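Local coordinates for protein VP1 (Polyomavirus HPyV7, PDB 4PCH) that forms the pentameric building block of the polyomavirus capsid as its major coat protein and probably takes part in attachment to host cells, at residues L27-K33 with G56-S62; T90-F94 with V200-N204; A99-R105 with L238-L244; E114-L118 with V190-T196; D231-G237 with Q251-G257. All coordinates share one frame; numbering follows the deposited sequence. Where two conformers were deposited one is given.

Contact 1 (L27-K33 with G56-S62)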
# COMPACT_ATOMS: atom_id res chain seq x y z
N LEU B 27 6.55 -22.14 15.76
CA LEU B 27 7.43 -22.79 14.79
C LEU B 27 8.65 -21.91 14.71
O LEU B 27 8.55 -20.70 14.51
CB LEU B 27 6.82 -22.96 13.41
CG LEU B 27 5.93 -24.20 13.18
CD1 LEU B 27 4.77 -24.17 14.17
CD2 LEU B 27 5.44 -24.34 11.76
N LEU B 28 9.81 -22.54 14.86
CA LEU B 28 11.08 -21.85 14.88
C LEU B 28 11.75 -21.93 13.51
O LEU B 28 11.58 -22.91 12.77
CB LEU B 28 12.01 -22.49 15.92
CG LEU B 28 11.52 -22.61 17.36
CD1 LEU B 28 12.58 -23.21 18.28
CD2 LEU B 28 11.05 -21.26 17.88
N PRO B 29 12.52 -20.90 13.16
CA PRO B 29 13.17 -20.92 11.87
C PRO B 29 14.22 -22.01 11.76
O PRO B 29 14.85 -22.37 12.74
CB PRO B 29 13.84 -19.55 11.79
CG PRO B 29 14.06 -19.16 13.19
CD PRO B 29 12.81 -19.63 13.87
N ASN B 30 14.35 -22.50 10.54
CA ASN B 30 15.12 -23.66 10.27
C ASN B 30 15.91 -23.53 8.98
O ASN B 30 15.31 -23.42 7.92
CB ASN B 30 14.10 -24.80 10.17
CG ASN B 30 14.70 -26.07 9.74
OD1 ASN B 30 15.84 -26.37 10.09
ND2 ASN B 30 13.96 -26.82 8.93
N PHE B 31 17.24 -23.53 9.09
CA PHE B 31 18.12 -23.48 7.93
C PHE B 31 18.66 -24.88 7.94
O PHE B 31 19.75 -25.15 8.49
CB PHE B 31 19.27 -22.49 8.11
CG PHE B 31 18.85 -21.06 8.03
CD1 PHE B 31 18.33 -20.41 9.14
CD2 PHE B 31 18.95 -20.36 6.85
CE1 PHE B 31 17.94 -19.11 9.08
CE2 PHE B 31 18.58 -19.03 6.78
CZ PHE B 31 18.08 -18.41 7.90
N GLY B 32 17.82 -25.76 7.40
CA GLY B 32 17.99 -27.18 7.40
C GLY B 32 19.31 -27.61 6.83
O GLY B 32 19.80 -27.04 5.83
N LYS B 33 19.89 -28.57 7.54
CA LYS B 33 21.13 -29.23 7.21
C LYS B 33 20.95 -30.75 7.15
O LYS B 33 21.88 -31.49 6.85
CB LYS B 33 22.18 -28.96 8.28
CG LYS B 33 22.60 -27.52 8.46
CD LYS B 33 23.80 -27.46 9.38
CE LYS B 33 25.11 -27.68 8.62
NZ LYS B 33 25.59 -26.43 7.95
N GLY B 56 22.37 -24.82 5.95
CA GLY B 56 22.72 -23.82 6.95
C GLY B 56 22.61 -22.40 6.44
O GLY B 56 22.52 -21.48 7.24
N ALA B 57 22.67 -22.21 5.13
CA ALA B 57 22.58 -20.90 4.50
C ALA B 57 21.20 -20.61 3.91
O ALA B 57 20.71 -19.47 3.95
CB ALA B 57 23.63 -20.82 3.40
N ALA B 58 20.59 -21.63 3.32
CA ALA B 58 19.29 -21.52 2.67
C ALA B 58 18.15 -21.76 3.66
O ALA B 58 18.15 -22.77 4.37
CB ALA B 58 19.19 -22.51 1.54
N LEU B 59 17.17 -20.86 3.68
CA LEU B 59 16.02 -21.04 4.58
C LEU B 59 15.14 -22.19 4.10
O LEU B 59 14.80 -22.27 2.91
CB LEU B 59 15.17 -19.77 4.70
CG LEU B 59 14.06 -19.81 5.77
CD1 LEU B 59 14.66 -19.93 7.17
CD2 LEU B 59 13.16 -18.60 5.64
N CYS B 60 14.77 -23.08 5.04
CA CYS B 60 13.87 -24.17 4.73
C CYS B 60 12.53 -24.00 5.42
O CYS B 60 12.42 -23.25 6.36
CB CYS B 60 14.50 -25.51 5.13
SG CYS B 60 15.96 -25.98 4.19
N TYR B 61 11.50 -24.70 4.94
CA TYR B 61 10.24 -24.65 5.66
C TYR B 61 10.40 -25.24 7.07
O TYR B 61 11.16 -26.22 7.28
CB TYR B 61 9.17 -25.45 4.94
CG TYR B 61 8.67 -24.84 3.66
CD1 TYR B 61 7.71 -23.84 3.67
CD2 TYR B 61 9.13 -25.28 2.44
CE1 TYR B 61 7.24 -23.27 2.49
CE2 TYR B 61 8.66 -24.74 1.24
CZ TYR B 61 7.72 -23.72 1.28
OH TYR B 61 7.28 -23.20 0.08
N SER B 62 9.68 -24.62 7.99
CA SER B 62 9.49 -25.09 9.34
C SER B 62 8.22 -25.90 9.36
O SER B 62 7.25 -25.52 8.72
CB SER B 62 9.32 -23.90 10.28
OG SER B 62 10.52 -23.12 10.35
O HOH W 1 12.09 -21.79 8.72
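Ser62 OG is gripped from two directions. It gives its proton to Leu28 O at 2.7 Å, rising 41° out of the carbonyl plane rather than meeting a lone pair, and accepts a proton from a water whose oxygen lies 2.6 Å from Ser62 OG. The same water donates to Cys60 O and accepts from Asn30 N, so one molecule joins three backbone or side-chain groups of the two segments. Beside it Cys60 N donates to Asn30 O over 2.9 Å, nearly in line with the carbonyl bond. The Asn30 amide is directed to the backbone carbonyl of Tyr61 by CG standing anti to the backbone N (chi1 173°); ND2 bonds Ala167 O and, weakly, Tyr61 O, while OD1 takes the N-H of Asn39.

Farther along, Leu59 sets its methyl CD1 over one face of the Phe31 ring, 3.9 Å from the centroid and 14° off the normal, a CH-pi contact. Ala57 O sits at the edge of that ring, 3.5 Å from Phe31 CD2. The far end closes with a weak bond from Gly56 N to Gly32 O.

Pro29 and Leu28 also pack on Val154 and Ala155 of a neighbouring subunit. Polar groups buried between two irregular loops are thus satisfied by a serine, an amide and one bridging water, which take the place of a regular strand ladder.

Contact 2 (T90-F94 with V200-N204)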
# COMPACT_ATOMS: atom_id res chain seq x y z
N THR B 90 -2.36 -16.42 13.56
CA THR B 90 -0.92 -16.62 13.36
C THR B 90 -0.22 -15.27 13.40
O THR B 90 -0.80 -14.26 12.96
CB THR B 90 -0.61 -17.42 12.07
OG1 THR B 90 0.82 -17.66 11.98
CG2 THR B 90 -1.10 -16.65 10.81
N GLU B 91 0.97 -15.22 14.00
CA GLU B 91 1.73 -13.97 14.17
C GLU B 91 3.20 -14.25 13.97
O GLU B 91 3.73 -15.24 14.48
CB GLU B 91 1.63 -13.40 15.60
CG GLU B 91 0.28 -13.08 16.20
CD GLU B 91 0.37 -12.60 17.66
OE1 GLU B 91 1.32 -11.80 18.01
OE2 GLU B 91 -0.53 -13.03 18.44
N LEU B 92 3.89 -13.37 13.25
CA LEU B 92 5.34 -13.42 13.16
C LEU B 92 5.96 -12.70 14.35
O LEU B 92 5.52 -11.61 14.74
CB LEU B 92 5.78 -12.70 11.88
CG LEU B 92 7.25 -12.80 11.49
CD1 LEU B 92 7.72 -14.24 11.38
CD2 LEU B 92 7.42 -12.10 10.14
N LEU B 93 7.00 -13.29 14.92
CA LEU B 93 7.75 -12.67 16.00
C LEU B 93 9.01 -12.02 15.43
O LEU B 93 9.84 -12.70 14.78
CB LEU B 93 8.14 -13.71 17.05
CG LEU B 93 6.96 -14.31 17.84
CD1 LEU B 93 6.38 -15.57 17.24
CD2 LEU B 93 7.36 -14.59 19.26
N PHE B 94 9.15 -10.72 15.63
CA PHE B 94 10.30 -10.01 15.05
C PHE B 94 10.47 -8.66 15.72
O PHE B 94 9.48 -8.07 16.18
CB PHE B 94 10.13 -9.83 13.54
CG PHE B 94 11.40 -9.48 12.83
CD1 PHE B 94 12.47 -10.35 12.85
CD2 PHE B 94 11.55 -8.25 12.17
CE1 PHE B 94 13.64 -10.04 12.22
CE2 PHE B 94 12.75 -7.93 11.55
CZ PHE B 94 13.79 -8.83 11.57
N VAL B 200 6.69 -5.73 8.47
CA VAL B 200 6.19 -6.88 9.23
C VAL B 200 5.18 -6.26 10.19
O VAL B 200 5.45 -5.26 10.83
CB VAL B 200 7.32 -7.57 10.02
CG1 VAL B 200 6.77 -8.52 11.10
CG2 VAL B 200 8.23 -8.35 9.08
N SER B 201 4.01 -6.87 10.30
CA SER B 201 3.06 -6.45 11.32
C SER B 201 2.60 -7.66 12.10
O SER B 201 2.65 -8.77 11.59
CB SER B 201 1.87 -5.74 10.73
OG SER B 201 1.01 -6.64 10.07
N TYR B 202 2.19 -7.42 13.34
CA TYR B 202 1.80 -8.50 14.25
C TYR B 202 0.89 -7.93 15.31
O TYR B 202 0.86 -6.74 15.55
CB TYR B 202 3.03 -9.17 14.91
CG TYR B 202 3.90 -8.21 15.71
CD1 TYR B 202 4.96 -7.52 15.13
CD2 TYR B 202 3.67 -7.99 17.05
CE1 TYR B 202 5.74 -6.62 15.86
CE2 TYR B 202 4.43 -7.09 17.79
CZ TYR B 202 5.49 -6.43 17.20
OH TYR B 202 6.24 -5.57 17.93
N GLY B 203 0.12 -8.79 15.94
CA GLY B 203 -0.82 -8.36 16.95
C GLY B 203 -1.61 -9.59 17.39
O GLY B 203 -1.58 -10.62 16.75
N ASN B 204 -2.36 -9.47 18.45
CA ASN B 204 -3.06 -10.65 18.91
C ASN B 204 -4.58 -10.52 18.76
O ASN B 204 -5.36 -11.16 19.52
CB ASN B 204 -2.64 -10.92 20.36
CG ASN B 204 -3.09 -9.85 21.32
OD1 ASN B 204 -3.50 -8.73 20.96
ND2 ASN B 204 -3.07 -10.22 22.63
O HOH W 2 -0.17 -11.21 13.59
O HOH W 3 -2.15 -11.95 14.47
O HOH W 4 2.14 -11.37 12.07
O HOH W 5 8.79 -5.65 17.23
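Strands 90-93 and 200-203 cross steeply, with 123° between their N-to-C directions, nearer antiparallel than parallel, and 6.1 Å between their axes at closest approach. That spacing is too wide for direct pairing, and waters fill the role of backbone bonds. One accepts from Leu92 N at 2.9 Å and donates to Ser201 O at 2.7 Å; another donates to Thr90 O and accepts weakly from Gly203 N.

Among the side chains, Leu92 and Val200 cross at about a right angle, methyl on methyl, with Leu92 CD2 3.8 Å from Val200 CG1. Tyr202 CB lies 3.5 Å from Leu92 O, and a chi1 of 59°, with CG between the backbone N and the carbonyl carbon, sends the ring toward Phe94 O. Its hydroxyl there shares a water with Phe94 O, the water oxygen lying 2.6 Å from Tyr202 OH. Glu91 extends across Gly203, its carboxylate close to the glycine carbonyl without bonding to it. The acid is held instead by Tyr186 of a neighbouring subunit, whose OH bonds Glu91 OE1.

Strand 79-93 pairs with strand 253-271 through Glu91 and Leu93, and Tyr119 of strand 117-124 touches both Leu92 and Val200, whereas residues 200-203 form an antiparallel ladder with a strand of the neighbouring subunit, carrying the sheet across the pentamer interface.

Contact 3 (A99-R105 with L238-L244)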
# COMPACT_ATOMS: atom_id res chain seq x y z
N ALA B 99 21.71 -1.99 15.53
CA ALA B 99 23.14 -2.38 15.67
C ALA B 99 23.41 -3.80 15.20
O ALA B 99 24.50 -4.11 14.74
CB ALA B 99 23.65 -2.21 17.10
N SER B 100 22.39 -4.65 15.26
CA SER B 100 22.56 -6.03 14.89
C SER B 100 22.87 -6.26 13.41
O SER B 100 23.30 -7.36 13.06
CB SER B 100 21.28 -6.79 15.21
OG SER B 100 20.23 -6.33 14.38
N SER B 101 22.62 -5.27 12.55
CA SER B 101 22.66 -5.51 11.11
C SER B 101 23.68 -4.69 10.35
O SER B 101 23.67 -4.70 9.13
CB SER B 101 21.27 -5.31 10.52
OG SER B 101 20.44 -6.37 10.93
N GLY B 102 24.58 -4.04 11.07
CA GLY B 102 25.75 -3.41 10.44
C GLY B 102 25.45 -2.03 9.90
O GLY B 102 24.35 -1.48 10.08
N TYR B 103 26.42 -1.45 9.21
CA TYR B 103 26.27 -0.09 8.72
C TYR B 103 26.74 0.03 7.29
O TYR B 103 27.54 -0.77 6.82
CB TYR B 103 27.03 0.90 9.61
CG TYR B 103 28.51 0.69 9.70
CD1 TYR B 103 29.39 1.30 8.79
CD2 TYR B 103 29.07 -0.06 10.72
CE1 TYR B 103 30.75 1.11 8.88
CE2 TYR B 103 30.44 -0.23 10.83
CZ TYR B 103 31.27 0.35 9.91
OH TYR B 103 32.63 0.17 10.01
N GLN B 104 26.20 1.02 6.60
CA GLN B 104 26.49 1.25 5.20
C GLN B 104 27.23 2.57 5.14
O GLN B 104 26.63 3.65 5.42
CB GLN B 104 25.20 1.33 4.39
CG GLN B 104 25.41 1.64 2.92
CD GLN B 104 24.09 1.74 2.16
OE1 GLN B 104 23.07 2.15 2.71
NE2 GLN B 104 24.13 1.43 0.88
N ARG B 105 28.49 2.51 4.77
CA ARG B 105 29.31 3.73 4.69
C ARG B 105 28.75 4.77 3.74
O ARG B 105 28.73 5.97 4.05
CB ARG B 105 30.74 3.41 4.30
CG ARG B 105 31.51 2.76 5.42
CD ARG B 105 32.99 2.77 5.12
NE ARG B 105 33.70 2.14 6.22
CZ ARG B 105 34.25 0.92 6.20
NH1 ARG B 105 34.88 0.49 7.28
NH2 ARG B 105 34.22 0.15 5.11
N LEU B 238 26.68 -8.38 9.54
CA LEU B 238 26.99 -8.70 10.94
C LEU B 238 27.00 -7.44 11.81
O LEU B 238 27.22 -6.34 11.32
CB LEU B 238 28.35 -9.36 11.05
CG LEU B 238 28.57 -10.55 10.13
CD1 LEU B 238 29.97 -11.14 10.34
CD2 LEU B 238 27.50 -11.61 10.25
N PRO B 239 26.81 -7.61 13.14
CA PRO B 239 26.81 -6.42 14.01
C PRO B 239 28.06 -5.58 14.01
O PRO B 239 29.17 -6.09 14.13
CB PRO B 239 26.55 -7.02 15.41
CG PRO B 239 25.78 -8.26 15.12
CD PRO B 239 26.37 -8.81 13.85
N GLY B 240 27.88 -4.25 13.91
CA GLY B 240 28.98 -3.32 14.13
C GLY B 240 30.03 -3.29 13.02
O GLY B 240 31.16 -2.85 13.22
N LEU B 241 29.66 -3.84 11.86
CA LEU B 241 30.61 -4.00 10.74
C LEU B 241 30.03 -3.44 9.45
O LEU B 241 28.80 -3.35 9.30
CB LEU B 241 30.93 -5.48 10.54
CG LEU B 241 31.85 -6.09 11.63
CD1 LEU B 241 31.86 -7.61 11.51
CD2 LEU B 241 33.24 -5.49 11.56
N PRO B 242 30.90 -3.11 8.49
CA PRO B 242 30.38 -2.53 7.26
C PRO B 242 29.70 -3.57 6.41
O PRO B 242 30.08 -4.75 6.39
CB PRO B 242 31.62 -1.96 6.56
CG PRO B 242 32.75 -2.74 7.12
CD PRO B 242 32.37 -3.16 8.51
N THR B 243 28.66 -3.13 5.72
CA THR B 243 27.92 -3.99 4.82
C THR B 243 27.38 -3.18 3.64
O THR B 243 27.62 -1.98 3.53
CB THR B 243 26.84 -4.81 5.56
OG1 THR B 243 26.32 -5.84 4.71
CG2 THR B 243 25.72 -3.95 6.09
N LEU B 244 26.66 -3.86 2.76
CA LEU B 244 26.14 -3.29 1.53
C LEU B 244 27.23 -2.66 0.66
O LEU B 244 27.01 -1.66 -0.02
CB LEU B 244 24.99 -2.31 1.81
CG LEU B 244 23.72 -2.93 2.37
CD1 LEU B 244 22.79 -1.81 2.82
CD2 LEU B 244 23.03 -3.87 1.38
O HOH W 6 33.69 -1.50 11.79
O HOH W 7 26.84 1.02 -0.36
O HOH W 8 29.56 0.01 3.72
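One face of the Tyr103 ring rests on Pro242, whose CA lies 4.0 Å from the centroid and 11° off the normal, a CH-pi contact, with the proline N also above the plane toward the rim. At the ring edge are Gly240 O, the CG of Arg105 and a water bound to the hydroxyl; that water also donates to Gly240 O. The ring is folded back over the proline by a chi1 of 61°, which turns it toward the loop although CB leaves in the other direction. Pro242 carries a second flat group: the Arg105 guanidinium lies with one face on the pyrrolidine ring, its NH2 3.6 Å from Pro242 CB, while the same NH2 bonds Tyr248 OH.

Backbone bonds flank this packing. Tyr103 N donates to Leu241 O at 3.0 Å, and Thr243 N donates to Tyr103 O at 2.8 Å, bridging the two segments. Gln104 lies obliquely against Leu244, with Gln104 CD 3.8 Å from Leu244 CD1; its OE1 goes to Asn107 ND2. A water joins Arg105 N to Thr243 O. At the other end Pro239 CG meets Ser100 O at 3.3 Å.

Ala99 and Tyr103 pack on one neighbouring subunit, Gln104 and Leu244 on another. Residues 238-241 make a type II beta turn with Gly240 at its third position, at the start of the loop between strands 224-236 and 253-271. A single backbone bridge, Tyr103 to Pro242, joins it to the excursion with short strand 103-104 between strands 79-93 and 117-124: probably the HI and DE loops of the VP1 jelly roll.

Contact 4 (E114-L118 with V190-T196)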
# COMPACT_ATOMS: atom_id res chain seq x y z
N GLU B 114 17.22 -5.72 4.58
CA GLU B 114 16.58 -5.46 3.29
C GLU B 114 16.79 -6.63 2.36
O GLU B 114 17.66 -7.45 2.57
CB GLU B 114 17.10 -4.17 2.61
CG GLU B 114 18.61 -4.13 2.38
CD GLU B 114 19.43 -3.92 3.66
OE1 GLU B 114 19.11 -2.98 4.41
OE2 GLU B 114 20.39 -4.68 3.93
N GLY B 115 15.99 -6.65 1.31
CA GLY B 115 16.14 -7.65 0.25
C GLY B 115 14.92 -8.52 0.06
O GLY B 115 13.80 -8.13 0.38
N THR B 116 15.15 -9.67 -0.53
CA THR B 116 14.07 -10.56 -0.97
C THR B 116 13.43 -11.22 0.25
O THR B 116 14.11 -11.56 1.21
CB THR B 116 14.65 -11.55 -2.02
OG1 THR B 116 14.83 -10.85 -3.25
CG2 THR B 116 13.76 -12.74 -2.28
N GLN B 117 12.11 -11.41 0.20
CA GLN B 117 11.34 -11.85 1.35
C GLN B 117 10.33 -12.93 0.96
O GLN B 117 9.87 -12.98 -0.19
CB GLN B 117 10.56 -10.67 1.97
CG GLN B 117 11.43 -9.47 2.33
CD GLN B 117 10.69 -8.16 2.33
OE1 GLN B 117 9.64 -8.02 2.98
NE2 GLN B 117 11.27 -7.14 1.66
N LEU B 118 9.96 -13.72 1.96
CA LEU B 118 8.87 -14.68 1.87
C LEU B 118 8.19 -14.76 3.22
O LEU B 118 8.87 -14.95 4.23
CB LEU B 118 9.38 -16.05 1.48
CG LEU B 118 8.40 -17.24 1.60
CD1 LEU B 118 7.23 -17.05 0.63
CD2 LEU B 118 9.07 -18.59 1.40
N VAL B 190 5.67 -13.11 -1.56
CA VAL B 190 7.08 -13.01 -1.96
C VAL B 190 7.33 -11.54 -2.32
O VAL B 190 6.52 -10.94 -3.02
CB VAL B 190 7.38 -13.90 -3.19
CG1 VAL B 190 8.80 -13.69 -3.74
CG2 VAL B 190 7.16 -15.37 -2.86
N VAL B 191 8.49 -11.01 -1.91
CA VAL B 191 8.92 -9.69 -2.32
C VAL B 191 10.28 -9.87 -2.95
O VAL B 191 11.12 -10.57 -2.40
CB VAL B 191 9.05 -8.76 -1.10
CG1 VAL B 191 9.50 -7.38 -1.55
CG2 VAL B 191 7.71 -8.67 -0.37
N GLY B 192 10.51 -9.27 -4.11
CA GLY B 192 11.84 -9.40 -4.75
C GLY B 192 12.77 -8.25 -4.46
O GLY B 192 12.60 -7.51 -3.51
N GLY B 193 13.78 -8.11 -5.30
CA GLY B 193 14.80 -7.06 -5.11
C GLY B 193 15.86 -7.39 -4.07
O GLY B 193 15.70 -8.28 -3.24
N GLY B 194 16.97 -6.70 -4.14
CA GLY B 194 18.05 -6.93 -3.21
C GLY B 194 18.19 -5.91 -2.10
O GLY B 194 18.89 -6.18 -1.12
N VAL B 195 17.51 -4.78 -2.22
CA VAL B 195 17.56 -3.73 -1.21
C VAL B 195 16.17 -3.32 -0.73
O VAL B 195 16.00 -2.26 -0.08
CB VAL B 195 18.39 -2.51 -1.68
CG1 VAL B 195 19.82 -2.94 -2.01
CG2 VAL B 195 17.73 -1.80 -2.84
N THR B 196 15.20 -4.19 -0.94
CA THR B 196 13.81 -3.86 -0.65
C THR B 196 13.58 -3.85 0.87
O THR B 196 13.86 -4.82 1.54
CB THR B 196 12.87 -4.85 -1.32
OG1 THR B 196 13.29 -5.09 -2.67
CG2 THR B 196 11.46 -4.32 -1.31
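Gln117 and Val191 make the close-packed half of the contact. They form an antiparallel hydrogen-bonded pair, Gln117 N to Val191 O at 2.9 Å and Val191 N to Gln117 O at 3.0 Å, and their side chains lie alongside each other, Gln117 NE2 3.7 Å from Val191 CG1. NE2 donates to Gly115 O of its own segment at 3.0 Å, in the plane of the amide, and OE1 bonds Tyr119 OH just beyond it. Leu118 and Val190, the next pair, touch obliquely through methyls.

Past Val191 the regular ladder ends, but the backbones stay close, Gly115 CA 4.0 Å from Gly194 CA. Thr116 OG1 reaches across to the three-glycine loop 192-194 and donates to Gly193 O at 2.7 Å, its chi1 of -75° placing the hydroxyl beside the backbone N. Thr196 OG1 folds back on a lone pair of Gly192 O. On the more open side Val195, which also packs on Asn107 of a neighbouring subunit, meets CB and CG of Glu114, whose carboxylate turns away.

Where the ladder ends, Gly115 N bonds Thr196 O at 2.8 Å and the Gln117 amide braces its own segment, so the loop's carbonyls at Gly192 and Gly193 are both bonded by threonine hydroxyls.

Contact 5 (D231-G237 with Q251-G257)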
# COMPACT_ATOMS: atom_id res chain seq x y z
N ASP B 231 9.43 -17.66 6.99
CA ASP B 231 9.44 -16.21 7.13
C ASP B 231 10.86 -15.69 6.94
O ASP B 231 11.67 -15.71 7.87
CB ASP B 231 8.85 -15.79 8.47
CG ASP B 231 7.37 -16.07 8.55
OD1 ASP B 231 6.55 -15.28 7.97
OD2 ASP B 231 6.99 -17.13 9.11
N MET B 232 11.16 -15.30 5.71
CA MET B 232 12.43 -14.68 5.36
C MET B 232 12.18 -13.19 5.26
O MET B 232 11.44 -12.75 4.39
CB MET B 232 12.94 -15.20 4.03
CG MET B 232 14.24 -14.50 3.61
SD MET B 232 15.07 -15.24 2.21
CE MET B 232 13.82 -15.07 0.96
N VAL B 233 12.71 -12.45 6.22
CA VAL B 233 12.49 -11.02 6.33
C VAL B 233 13.44 -10.24 5.42
O VAL B 233 13.14 -9.12 5.06
CB VAL B 233 12.62 -10.54 7.80
CG1 VAL B 233 12.17 -9.10 7.93
CG2 VAL B 233 11.82 -11.39 8.75
N GLY B 234 14.56 -10.85 5.03
CA GLY B 234 15.49 -10.24 4.07
C GLY B 234 16.90 -10.71 4.35
O GLY B 234 17.07 -11.84 4.85
N MET B 235 17.89 -9.88 4.04
CA MET B 235 19.28 -10.19 4.38
C MET B 235 19.89 -9.14 5.33
O MET B 235 19.35 -8.02 5.50
CB MET B 235 20.12 -10.36 3.11
CG MET B 235 19.76 -11.62 2.31
SD MET B 235 20.91 -11.79 0.92
CE MET B 235 21.96 -13.07 1.64
N THR B 236 21.02 -9.50 5.91
CA THR B 236 21.69 -8.71 6.93
C THR B 236 23.19 -8.85 6.86
O THR B 236 23.70 -9.87 6.38
CB THR B 236 21.19 -9.11 8.36
OG1 THR B 236 21.75 -8.20 9.33
CG2 THR B 236 21.54 -10.53 8.72
N GLY B 237 23.88 -7.79 7.29
CA GLY B 237 25.28 -7.86 7.66
C GLY B 237 25.43 -8.26 9.12
O GLY B 237 24.44 -8.44 9.87
N GLN B 251 29.77 -11.84 3.78
CA GLN B 251 29.13 -11.91 5.12
C GLN B 251 27.60 -11.76 5.10
O GLN B 251 26.96 -12.01 6.13
CB GLN B 251 29.74 -10.88 6.05
CG GLN B 251 31.22 -11.11 6.34
CD GLN B 251 31.83 -10.01 7.19
OE1 GLN B 251 31.20 -8.99 7.43
NE2 GLN B 251 33.07 -10.21 7.63
N ARG B 252 27.02 -11.44 3.95
CA ARG B 252 25.57 -11.25 3.90
C ARG B 252 24.89 -12.57 4.25
O ARG B 252 25.28 -13.65 3.76
CB ARG B 252 25.10 -10.77 2.53
CG ARG B 252 25.65 -9.43 2.07
CD ARG B 252 25.05 -8.28 2.85
NE ARG B 252 23.65 -8.04 2.46
CZ ARG B 252 22.86 -7.20 3.10
NH1 ARG B 252 23.32 -6.50 4.13
NH2 ARG B 252 21.59 -7.07 2.72
N THR B 253 23.88 -12.46 5.11
CA THR B 253 23.23 -13.59 5.74
C THR B 253 21.71 -13.44 5.64
O THR B 253 21.19 -12.34 5.73
CB THR B 253 23.70 -13.58 7.20
OG1 THR B 253 25.11 -13.95 7.23
CG2 THR B 253 22.94 -14.50 8.01
N VAL B 254 20.99 -14.54 5.50
CA VAL B 254 19.53 -14.47 5.56
C VAL B 254 19.02 -14.19 6.97
O VAL B 254 19.45 -14.85 7.94
CB VAL B 254 18.90 -15.76 5.00
CG1 VAL B 254 17.40 -15.74 5.19
CG2 VAL B 254 19.29 -15.92 3.55
N GLN B 255 18.10 -13.24 7.07
CA GLN B 255 17.38 -12.95 8.31
C GLN B 255 16.02 -13.55 8.25
O GLN B 255 15.20 -13.19 7.39
CB GLN B 255 17.24 -11.43 8.53
CG GLN B 255 16.41 -11.05 9.76
CD GLN B 255 17.16 -11.31 11.04
OE1 GLN B 255 18.17 -10.63 11.36
NE2 GLN B 255 16.70 -12.30 11.79
N ALA B 256 15.75 -14.48 9.17
CA ALA B 256 14.42 -15.04 9.30
C ALA B 256 13.68 -14.43 10.48
O ALA B 256 14.26 -13.75 11.32
CB ALA B 256 14.51 -16.56 9.46
N GLY B 257 12.38 -14.66 10.54
CA GLY B 257 11.63 -14.36 11.77
C GLY B 257 12.19 -15.13 12.94
O GLY B 257 12.86 -16.14 12.77
O HOH W 9 22.31 -5.29 6.72
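Val233 and Gly234 both face Gln255, whose carbonyl O accepts from Val233 N at 2.8 Å and, more weakly, from Gly234 N at 3.4 Å. This is a classic beta bulge, and it shifts the register of the two antiparallel strands by one residue. Gln255 N returns a bond to Gly234 O, and Gln255 NE2 donates in plane to a lone pair of Ala256 O. Beyond the bulge Thr236 and Thr253 exchange two bonds in their carbonyl planes, each 2.9 Å between N and O, and lie side by side with Thr236 CG2 4.0 Å from Thr253 CB. Before it, Gly257 N donates to Asp231 O.

Met232, on the face opposite the threonines, crosses Val254 at about a right angle, Met232 CG 3.7 Å from Val254 CG1. Arg252 bends at chi2 and chi3 (-71° and -73°) to lay one guanidinium face over the backbone of Met235 and Thr236, and its NH2 comes 3.6 Å from Met235 CB. A water accepts from both Arg252 NH1 and Gly237 N.

A second shell positions these groups. Arg252 forms a salt bridge with Glu114 and also bonds Thr243 OG1 and, through NE, Thr109 OG1 of a neighbouring subunit. Gln255 OE1 accepts from Arg43 NE. Asp231 is paired with Arg260. Strand 224-236 also bonds strand 117-124 on its other side, so the bulged pair is an internal part of the antiparallel jelly-roll sheet of the VP1 coat protein.

Overall arrangement
From the N terminus, contact 1 comes first, closing a short loop between the ends of strands 9-27 and 62-67. Contact 2 then opens on strand 79-93 and closes a long loop at strand 199-203; contact 4 is nested inside it. Contact 3 begins within that loop but closes only after it, so it crosses contact 2; it too encloses contact 4 and crosses contact 5, which closes the loop between strands 224-236 and 253-271. Contact 5 is the hub: it packs on contacts 1 and 2, shares hydrogen bonds with contacts 3 and 4, and its strands 224-236 and 253-271 neighbour strands 117-124 and 79-93 in the sheet, linking contacts 4 and 2.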